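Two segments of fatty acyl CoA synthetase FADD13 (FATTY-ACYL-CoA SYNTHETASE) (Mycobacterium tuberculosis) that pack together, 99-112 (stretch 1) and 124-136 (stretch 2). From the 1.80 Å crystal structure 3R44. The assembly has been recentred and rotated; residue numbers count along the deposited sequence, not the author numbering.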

# COMPACT_ATOMS: atom_id res chain seq x y z
N ASN A 99 2.02 3.92 -10.68
CA ASN A 99 1.53 5.14 -10.00
C ASN A 99 1.49 6.29 -11.01
O ASN A 99 2.53 6.67 -11.54
CB ASN A 99 2.49 5.43 -8.83
CG ASN A 99 2.14 6.66 -7.99
OD1 ASN A 99 1.48 7.58 -8.41
ND2 ASN A 99 2.58 6.63 -6.73
N THR A 100 0.30 6.84 -11.25
CA THR A 100 0.12 7.92 -12.22
C THR A 100 0.59 9.30 -11.73
O THR A 100 0.40 10.31 -12.45
CB THR A 100 -1.35 8.07 -12.55
OG1 THR A 100 -2.08 8.25 -11.33
CG2 THR A 100 -1.88 6.84 -13.22
N ARG A 101 1.15 9.37 -10.52
CA ARG A 101 1.77 10.60 -9.99
C ARG A 101 3.26 10.66 -10.28
O ARG A 101 3.89 11.68 -10.03
CB ARG A 101 1.55 10.74 -8.47
CG ARG A 101 0.08 10.80 -8.02
N LEU A 102 3.84 9.57 -10.76
CA LEU A 102 5.27 9.53 -11.02
C LEU A 102 5.60 10.33 -12.26
O LEU A 102 4.79 10.42 -13.18
CB LEU A 102 5.76 8.12 -11.20
CG LEU A 102 5.76 7.23 -9.96
CD1 LEU A 102 6.05 5.76 -10.36
CD2 LEU A 102 6.70 7.67 -8.87
N ALA A 103 6.80 10.91 -12.25
CA ALA A 103 7.32 11.67 -13.36
C ALA A 103 7.79 10.74 -14.46
O ALA A 103 8.03 9.55 -14.23
CB ALA A 103 8.48 12.56 -12.90
N ALA A 104 7.96 11.30 -15.65
CA ALA A 104 8.34 10.52 -16.83
C ALA A 104 9.62 9.62 -16.72
O ALA A 104 9.62 8.48 -17.20
CB ALA A 104 8.41 11.44 -18.04
N PRO A 105 10.70 10.09 -16.07
CA PRO A 105 11.90 9.24 -15.91
C PRO A 105 11.67 8.01 -15.01
O PRO A 105 12.23 6.95 -15.24
CB PRO A 105 12.91 10.22 -15.27
CG PRO A 105 12.41 11.57 -15.71
CD PRO A 105 10.95 11.45 -15.57
N GLU A 106 10.83 8.16 -13.99
CA GLU A 106 10.53 7.07 -13.09
C GLU A 106 9.64 6.03 -13.80
O GLU A 106 9.83 4.80 -13.66
CB GLU A 106 9.86 7.64 -11.82
CG GLU A 106 10.87 8.34 -10.88
CD GLU A 106 11.18 9.83 -11.21
OE1 GLU A 106 10.68 10.41 -12.22
OE2 GLU A 106 11.97 10.45 -10.44
N VAL A 107 8.68 6.53 -14.59
CA VAL A 107 7.82 5.64 -15.39
C VAL A 107 8.64 4.91 -16.43
O VAL A 107 8.48 3.69 -16.58
CB VAL A 107 6.60 6.34 -15.99
CG1 VAL A 107 5.82 5.40 -16.89
CG2 VAL A 107 5.66 6.92 -14.86
N SER A 108 9.59 5.61 -17.06
CA SER A 108 10.49 5.02 -18.07
C SER A 108 11.35 3.93 -17.43
O SER A 108 11.52 2.84 -17.96
CB SER A 108 11.37 6.08 -18.78
OG SER A 108 11.81 5.52 -20.00
N PHE A 109 11.82 4.18 -16.23
CA PHE A 109 12.57 3.14 -15.54
C PHE A 109 11.78 1.86 -15.35
O PHE A 109 12.28 0.75 -15.62
CB PHE A 109 13.06 3.62 -14.18
CG PHE A 109 13.74 2.54 -13.41
CD1 PHE A 109 15.05 2.20 -13.69
CD2 PHE A 109 13.06 1.84 -12.44
CE1 PHE A 109 15.66 1.16 -12.99
CE2 PHE A 109 13.64 0.81 -11.74
CZ PHE A 109 14.96 0.47 -12.01
N ILE A 110 10.57 2.01 -14.85
CA ILE A 110 9.69 0.89 -14.56
C ILE A 110 9.38 0.08 -15.78
O ILE A 110 9.44 -1.16 -15.73
CB ILE A 110 8.36 1.37 -13.89
CG1 ILE A 110 8.70 1.87 -12.50
CG2 ILE A 110 7.30 0.28 -13.88
CD1 ILE A 110 7.44 2.55 -11.72
N LEU A 111 9.07 0.78 -16.89
CA LEU A 111 8.81 0.12 -18.17
C LEU A 111 10.00 -0.66 -18.67
O LEU A 111 9.81 -1.76 -19.16
CB LEU A 111 8.30 1.10 -19.23
CG LEU A 111 6.96 1.80 -18.95
CD1 LEU A 111 6.72 2.78 -20.08
CD2 LEU A 111 5.78 0.77 -18.87
N SER A 112 11.20 -0.11 -18.54
CA SER A 112 12.41 -0.82 -18.92
C SER A 112 12.72 -1.95 -18.02
O SER A 112 13.12 -3.02 -18.48
CB SER A 112 13.65 0.07 -18.85
OG SER A 112 13.55 1.08 -19.80
N PRO A 124 -5.28 11.24 -18.46
CA PRO A 124 -4.43 12.05 -17.58
C PRO A 124 -2.92 11.72 -17.68
O PRO A 124 -2.12 12.54 -17.29
CB PRO A 124 -4.92 11.70 -16.19
CG PRO A 124 -6.38 11.35 -16.41
CD PRO A 124 -6.33 10.54 -17.68
N SER A 125 -2.56 10.53 -18.15
CA SER A 125 -1.16 10.14 -18.29
C SER A 125 -0.58 10.38 -19.67
O SER A 125 0.61 10.12 -19.90
CB SER A 125 -1.01 8.68 -17.97
OG SER A 125 -1.35 8.51 -16.60
N ALA A 126 -1.39 10.89 -20.59
CA ALA A 126 -0.88 11.15 -21.95
C ALA A 126 0.41 12.01 -21.96
O ALA A 126 1.36 11.71 -22.71
CB ALA A 126 -1.93 11.73 -22.85
N PRO A 127 0.50 13.04 -21.10
CA PRO A 127 1.74 13.80 -21.11
C PRO A 127 2.99 13.02 -20.70
O PRO A 127 4.06 13.26 -21.28
CB PRO A 127 1.46 14.93 -20.10
CG PRO A 127 -0.02 14.97 -19.96
CD PRO A 127 -0.43 13.56 -20.09
N VAL A 128 2.89 12.14 -19.70
CA VAL A 128 4.02 11.28 -19.34
C VAL A 128 4.42 10.35 -20.49
O VAL A 128 5.61 10.24 -20.80
CB VAL A 128 3.76 10.45 -18.03
CG1 VAL A 128 4.54 9.17 -18.01
CG2 VAL A 128 4.07 11.30 -16.79
N ILE A 129 3.44 9.72 -21.11
CA ILE A 129 3.70 8.77 -22.18
C ILE A 129 4.31 9.51 -23.36
O ILE A 129 5.27 9.03 -23.98
CB ILE A 129 2.42 8.00 -22.60
CG1 ILE A 129 1.95 7.07 -21.50
CG2 ILE A 129 2.66 7.29 -23.96
CD1 ILE A 129 3.01 5.98 -21.01
N ASP A 130 3.78 10.69 -23.68
CA ASP A 130 4.32 11.49 -24.77
C ASP A 130 5.79 11.82 -24.54
O ASP A 130 6.63 11.64 -25.42
CB ASP A 130 3.53 12.79 -24.94
CG ASP A 130 2.15 12.56 -25.56
OD1 ASP A 130 1.87 11.43 -26.04
OD2 ASP A 130 1.33 13.49 -25.56
N ALA A 131 6.10 12.27 -23.32
CA ALA A 131 7.47 12.61 -22.95
C ALA A 131 8.35 11.36 -23.13
O ALA A 131 9.46 11.43 -23.68
CB ALA A 131 7.53 13.14 -21.50
N ILE A 132 7.86 10.21 -22.67
CA ILE A 132 8.61 8.95 -22.80
C ILE A 132 8.83 8.52 -24.28
O ILE A 132 9.94 8.17 -24.67
CB ILE A 132 7.99 7.77 -22.00
CG1 ILE A 132 8.00 8.08 -20.49
CG2 ILE A 132 8.79 6.49 -22.27
CD1 ILE A 132 7.27 7.07 -19.64
N ARG A 133 7.77 8.56 -25.09
CA ARG A 133 7.86 8.14 -26.50
C ARG A 133 8.74 9.09 -27.35
O ARG A 133 9.33 8.66 -28.34
CB ARG A 133 6.47 7.99 -27.13
CG ARG A 133 5.58 6.92 -26.47
CD ARG A 133 4.33 6.64 -27.30
NE ARG A 133 4.70 5.89 -28.51
CZ ARG A 133 3.86 5.51 -29.48
NH1 ARG A 133 2.57 5.84 -29.43
NH2 ARG A 133 4.33 4.81 -30.52
N ALA A 134 8.83 10.36 -26.94
CA ALA A 134 9.72 11.37 -27.51
C ALA A 134 11.25 11.16 -27.25
O ALA A 134 12.05 11.67 -28.01
CB ALA A 134 9.30 12.77 -27.03
N GLN A 135 11.63 10.44 -26.19
CA GLN A 135 13.04 10.00 -25.96
C GLN A 135 13.68 9.42 -27.24
O GLN A 135 13.00 8.78 -28.06
CB GLN A 135 13.10 8.96 -24.82
CG GLN A 135 13.02 9.51 -23.36
CD GLN A 135 12.53 8.48 -22.29
OE1 GLN A 135 12.77 7.26 -22.41
NE2 GLN A 135 11.83 8.98 -21.25
N ALA A 136 14.99 9.61 -27.43
CA ALA A 136 15.71 9.02 -28.59
C ALA A 136 15.60 7.48 -28.61
O ALA A 136 15.41 6.86 -29.68
CB ALA A 136 17.19 9.45 -28.58
O HOH W 1 0.82 9.69 -15.15

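Apolar packing carries most of this contact, and Ile132 is its centre. Helices 104-112 and 126-134 cross at -68° with axes 9.3 Å apart, and the Ile132 side chain (chi1 m, chi2 t) fits as a knob among Ala104, Val107, Ser108 and Leu111, residues spaced along one face of the first helix. Its CD1 lies 3.5 Å from Val107 CG1 and 4.3 Å from Leu111 CD1, a reach that suits a long, branched side chain. Where Ala104 begins its helix, its single methyl packs against Ala131, CB to CB at 4.0 Å, and the backbones come close: Ala104 CA is 5.1 Å from Val128 CA. Val128 fills the space beside them, with CG1 4.0 Å from Val107 CG2 and CG2 3.8 Å from the carbonyl O of Leu102, two residues before the helix begins. Ile132, Val107 and Leu111 are buried, as suits purely apolar side chains.

Polar groups work at the two ends. Beyond Ile132, Ser108 OG donates a hydrogen bond to Gln135 OE1 at 3.1 Å; serine is short enough to help line the hole, and glutamine long enough to reach back from just past the helix. At the other end, a water bridges Thr100 O (2.8 Å) and Ser125 OG (2.9 Å), giving the buried serine a polar partner, while Thr100 CG2 touches Ser125 OG at 3.8 Å. Together the stretches bury 406 Å², both sides summed.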